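Local coordinates for protein (thiaminase I) (Bacillus subtilis, PDB 3THI) that degrades thiamin as a transferase, exchanging the thiazole part of the vitamin for another nucleophile such as an organic base, at residues 163-168 against 186-191; 177-182 against 347-352. All blocks are in the same frame, centred on the assembly; numbering follows the deposited sequence.

Contact 1. Residues 163-168 against 186-191; sequences EALIDV and DKVIRG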
# COMPACT_ATOMS: atom_id res chain seq x y z
N GLU A 163 -4.92 -6.93 9.70
CA GLU A 163 -5.70 -5.71 9.53
C GLU A 163 -7.12 -5.98 9.98
O GLU A 163 -7.71 -5.19 10.73
CB GLU A 163 -5.70 -5.26 8.06
CG GLU A 163 -4.37 -4.77 7.57
CD GLU A 163 -4.49 -3.93 6.33
OE1 GLU A 163 -5.18 -4.37 5.39
OE2 GLU A 163 -3.91 -2.82 6.29
N ALA A 164 -7.67 -7.11 9.53
CA ALA A 164 -9.02 -7.51 9.89
C ALA A 164 -9.15 -7.63 11.40
O ALA A 164 -10.14 -7.20 11.98
CB ALA A 164 -9.38 -8.84 9.22
N LEU A 165 -8.13 -8.20 12.03
CA LEU A 165 -8.14 -8.39 13.48
C LEU A 165 -8.29 -7.07 14.22
O LEU A 165 -8.96 -7.01 15.26
CB LEU A 165 -6.87 -9.12 13.94
CG LEU A 165 -6.88 -9.63 15.39
CD1 LEU A 165 -8.02 -10.60 15.57
CD2 LEU A 165 -5.55 -10.29 15.72
N ILE A 166 -7.69 -6.01 13.69
CA ILE A 166 -7.79 -4.70 14.32
C ILE A 166 -9.25 -4.23 14.29
O ILE A 166 -9.79 -3.83 15.32
CB ILE A 166 -6.84 -3.66 13.65
CG1 ILE A 166 -5.41 -3.86 14.17
CG2 ILE A 166 -7.34 -2.22 13.89
CD1 ILE A 166 -4.37 -2.99 13.48
N ASP A 167 -9.90 -4.35 13.14
CA ASP A 167 -11.28 -3.91 13.00
C ASP A 167 -12.21 -4.76 13.84
O ASP A 167 -13.24 -4.28 14.33
CB ASP A 167 -11.70 -3.93 11.53
CG ASP A 167 -10.84 -3.01 10.66
OD1 ASP A 167 -10.37 -1.97 11.18
OD2 ASP A 167 -10.63 -3.34 9.47
N VAL A 168 -11.84 -6.02 14.03
CA VAL A 168 -12.62 -6.97 14.82
C VAL A 168 -12.55 -6.62 16.30
O VAL A 168 -13.56 -6.65 16.99
CB VAL A 168 -12.14 -8.44 14.58
CG1 VAL A 168 -12.57 -9.34 15.71
CG2 VAL A 168 -12.72 -8.98 13.27
N ASP A 186 -11.59 -16.46 14.81
CA ASP A 186 -12.62 -17.02 13.93
C ASP A 186 -13.36 -16.02 13.07
O ASP A 186 -13.67 -16.32 11.92
CB ASP A 186 -13.60 -17.87 14.73
CG ASP A 186 -12.95 -19.14 15.27
OD1 ASP A 186 -12.54 -19.98 14.44
OD2 ASP A 186 -12.82 -19.27 16.51
N LYS A 187 -13.68 -14.86 13.63
CA LYS A 187 -14.37 -13.82 12.89
C LYS A 187 -13.51 -13.36 11.72
O LYS A 187 -14.00 -13.21 10.60
CB LYS A 187 -14.67 -12.62 13.80
CG LYS A 187 -15.92 -12.75 14.65
CD LYS A 187 -16.01 -11.60 15.66
CE LYS A 187 -17.35 -11.57 16.38
NZ LYS A 187 -18.45 -11.18 15.46
N VAL A 188 -12.22 -13.15 11.98
CA VAL A 188 -11.28 -12.72 10.96
C VAL A 188 -11.18 -13.77 9.88
O VAL A 188 -11.26 -13.44 8.69
CB VAL A 188 -9.87 -12.46 11.55
CG1 VAL A 188 -8.88 -12.10 10.44
CG2 VAL A 188 -9.93 -11.33 12.54
N ILE A 189 -11.04 -15.03 10.29
CA ILE A 189 -10.96 -16.14 9.34
C ILE A 189 -12.25 -16.22 8.51
O ILE A 189 -12.20 -16.39 7.30
CB ILE A 189 -10.69 -17.48 10.06
CG1 ILE A 189 -9.26 -17.49 10.62
CG2 ILE A 189 -10.88 -18.66 9.11
CD1 ILE A 189 -8.19 -17.32 9.56
N ARG A 190 -13.40 -16.05 9.16
CA ARG A 190 -14.68 -16.09 8.45
C ARG A 190 -14.74 -14.97 7.43
O ARG A 190 -15.32 -15.12 6.36
CB ARG A 190 -15.85 -16.00 9.43
CG ARG A 190 -16.23 -17.35 10.04
CD ARG A 190 -17.48 -17.25 10.91
NE ARG A 190 -17.20 -16.70 12.25
CZ ARG A 190 -17.94 -15.77 12.84
NH1 ARG A 190 -19.00 -15.25 12.23
NH2 ARG A 190 -17.65 -15.39 14.08
N GLY A 191 -14.13 -13.84 7.79
CA GLY A 191 -14.09 -12.70 6.89
C GLY A 191 -13.24 -13.02 5.67
O GLY A 191 -13.68 -12.81 4.54

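Contact 2. Residues 177-182 against 347-352; sequences LLPPLD and RTWLKD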
# COMPACT_ATOMS: atom_id res chain seq x y z
N LEU A 177 3.55 -6.51 19.97
CA LEU A 177 3.42 -7.91 20.32
C LEU A 177 2.46 -8.43 19.26
O LEU A 177 1.36 -7.91 19.10
CB LEU A 177 2.81 -8.05 21.71
CG LEU A 177 2.82 -9.47 22.28
CD1 LEU A 177 4.27 -9.92 22.47
CD2 LEU A 177 2.06 -9.49 23.60
N LEU A 178 2.92 -9.38 18.45
CA LEU A 178 2.07 -9.97 17.43
C LEU A 178 1.16 -11.03 18.05
O LEU A 178 1.56 -11.72 19.00
CB LEU A 178 2.92 -10.51 16.28
CG LEU A 178 3.47 -9.34 15.46
CD1 LEU A 178 4.80 -9.71 14.82
CD2 LEU A 178 2.44 -8.90 14.41
N PRO A 179 -0.07 -11.19 17.53
CA PRO A 179 -1.03 -12.17 18.06
C PRO A 179 -0.70 -13.64 17.87
O PRO A 179 0.09 -14.02 16.98
CB PRO A 179 -2.32 -11.78 17.34
CG PRO A 179 -1.83 -11.40 16.00
CD PRO A 179 -0.57 -10.58 16.28
N PRO A 180 -1.27 -14.50 18.73
CA PRO A 180 -1.02 -15.94 18.63
C PRO A 180 -1.62 -16.48 17.33
O PRO A 180 -2.60 -15.93 16.82
CB PRO A 180 -1.75 -16.49 19.85
CG PRO A 180 -1.70 -15.35 20.84
CD PRO A 180 -2.04 -14.19 19.95
N LEU A 181 -0.96 -17.48 16.76
CA LEU A 181 -1.43 -18.11 15.54
C LEU A 181 -2.31 -19.31 15.91
O LEU A 181 -2.72 -20.10 15.05
CB LEU A 181 -0.25 -18.58 14.70
CG LEU A 181 0.50 -17.48 13.96
CD1 LEU A 181 1.69 -18.06 13.29
CD2 LEU A 181 -0.40 -16.85 12.94
N ASP A 182 -2.57 -19.43 17.21
CA ASP A 182 -3.38 -20.51 17.77
C ASP A 182 -3.78 -20.06 19.17
O ASP A 182 -2.94 -19.97 20.07
CB ASP A 182 -2.54 -21.79 17.83
CG ASP A 182 -3.28 -22.97 18.44
OD1 ASP A 182 -4.48 -22.84 18.81
OD2 ASP A 182 -2.67 -24.04 18.55
N ARG A 347 8.99 -10.77 10.69
CA ARG A 347 9.52 -11.82 9.81
C ARG A 347 9.27 -13.24 10.32
O ARG A 347 8.83 -14.09 9.56
CB ARG A 347 11.00 -11.61 9.49
CG ARG A 347 11.27 -10.32 8.72
CD ARG A 347 12.62 -10.39 8.00
NE ARG A 347 13.06 -9.10 7.47
CZ ARG A 347 12.51 -8.47 6.43
NH1 ARG A 347 11.47 -8.98 5.78
NH2 ARG A 347 13.05 -7.34 6.01
N THR A 348 9.49 -13.48 11.61
CA THR A 348 9.27 -14.80 12.18
C THR A 348 7.77 -15.12 12.18
O THR A 348 7.36 -16.20 11.77
CB THR A 348 9.85 -14.92 13.63
OG1 THR A 348 11.27 -14.73 13.59
CG2 THR A 348 9.56 -16.32 14.22
N TRP A 349 6.97 -14.16 12.63
CA TRP A 349 5.53 -14.32 12.69
C TRP A 349 4.95 -14.62 11.31
O TRP A 349 3.97 -15.35 11.18
CB TRP A 349 4.87 -13.07 13.27
CG TRP A 349 3.42 -13.29 13.65
CD1 TRP A 349 2.95 -13.65 14.88
CD2 TRP A 349 2.27 -13.17 12.79
NE1 TRP A 349 1.58 -13.77 14.85
CE2 TRP A 349 1.13 -13.48 13.58
CE3 TRP A 349 2.09 -12.84 11.44
CZ2 TRP A 349 -0.17 -13.47 13.06
CZ3 TRP A 349 0.78 -12.84 10.92
CH2 TRP A 349 -0.32 -13.15 11.73
N LEU A 350 5.54 -14.03 10.28
CA LEU A 350 5.09 -14.23 8.91
C LEU A 350 5.39 -15.66 8.45
O LEU A 350 4.57 -16.29 7.76
CB LEU A 350 5.77 -13.22 7.98
CG LEU A 350 4.94 -12.10 7.34
CD1 LEU A 350 3.69 -11.79 8.12
CD2 LEU A 350 5.82 -10.88 7.20
N LYS A 351 6.56 -16.18 8.83
CA LYS A 351 6.92 -17.55 8.47
C LYS A 351 5.98 -18.53 9.17
O LYS A 351 5.48 -19.47 8.56
CB LYS A 351 8.37 -17.86 8.86
CG LYS A 351 9.40 -17.08 8.06
CD LYS A 351 10.81 -17.62 8.28
CE LYS A 351 11.83 -16.92 7.38
NZ LYS A 351 13.12 -17.66 7.29
N ASP A 352 5.72 -18.26 10.45
CA ASP A 352 4.84 -19.07 11.26
C ASP A 352 3.41 -19.06 10.73
O ASP A 352 2.70 -20.07 10.81
CB ASP A 352 4.82 -18.55 12.70
CG ASP A 352 6.08 -18.87 13.47
OD1 ASP A 352 6.83 -19.78 13.05
OD2 ASP A 352 6.32 -18.20 14.50

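Contact 1. Residues 163-168 against 186-191
Val-188 is the knob through which helix 186-199 meets Ala-164, Leu-165 and Val-168 of helix 154-169. From its CB the two methyls part ways. With CG1 anti to the backbone N (chi1 176°), that methyl reaches Ala-164, whose CB sits 3.5 Å from Val-188 CG1. The other methyl, CG2, presses on the backbone of Leu-165, at 3.6 Å from Leu-165 CA, and also meets two side chains, those of Leu-165 and Val-168. Leu-165 runs across it at about a right angle and brings CD1 to 3.7 Å from Val-188 CG2, while Val-168 supplies its CG2 at an equal 3.7 Å from Val-188 CG2. Farther out, Lys-187 lays its aliphatic CD near Val-168 CG1 (4.1 Å), so that only carbon of the lysine takes part. The small alanine lets the backbones close in: Ala-164 CA and Val-188 CA are 5.8 Å apart, and the axes of the two short segments come within 9.1 Å, with 125° between their N-to-C directions. Tyr-161, about one turn before Ala-164 on helix 154-169, also packs on Val-188. Between 163-168 and 186-191 every touching side-chain group is aliphatic; the pairing therefore probably rests on dispersion and water exclusion, with specificity from shape.

Contact 2. Residues 177-182 against 347-352
The indole of Trp-349 enters between Leu-178 and Leu-181, which lie on opposite sides of its plane. The loop is extended in a polyproline-II-like manner through Leu-178, Pro-179 and Pro-180, and this conformation, close to three residues per turn, directs both leucines toward helix 346-353. Leu-178 CB lies over one face, 3.8 Å from the centroid of the five-membered ring, as a CH-pi contact, and Leu-178 CD1 follows the stem to reach Trp-349 CB (3.7 Å). On the other side of the plane, Leu-181 CD2 is displaced toward the rim and comes to 3.4 Å from Trp-349 CZ2. Its sister methyl turns to the next turn of the helix, where Leu-181 CD1 packs tightly on Asp-352 CB. Between the leucines, the ring edge faces the loop backbone: Trp-349 NE1 donates to Pro-179 O over 2.6 Å, nearly straight at 165°, and the bond lies in both the indole and the carbonyl plane. The indole gets there by holding CG anti to the backbone N (chi1 -167°), and the bond, with a leucine on each side of the ring, leaves it little freedom to turn. A phenylalanine here would probably leave the Pro-179 carbonyl without its N-H partner and open a gap beside Leu-181 CD2. Pro-179 crosses the indole at about a right angle, and Leu-162 of helix 154-169 touches both residues. The arrangement is that of an irregular, proline-rich connection strapped to a helix by a tryptophan N-H bonded to a main-chain carbonyl, here at the surface of a protein whose family belongs to the periplasmic-binding-protein clan.

In the fold
Following the chain from the N terminus, the first of the parts involved is helix 154-169, after which the chain runs through a largely irregular connection into helix 186-199. Contact 1 closes this 17-residue excursion by packing the two helices together. Contact 2 starts inside it: residues 177-182 belong to the connection itself, and their partner, helix 346-353, follows 164 residues later, near the C terminus. The segments therefore alternate, and the two contacts cross instead of nesting. Their centres lie about 15 Å apart, and they touch where Leu-165 CD2 packs on Pro-179 CG at 3.9 Å. Together they tie helix 154-169, the connection after it, helix 186-199 and the late helix 346-353 into one cluster.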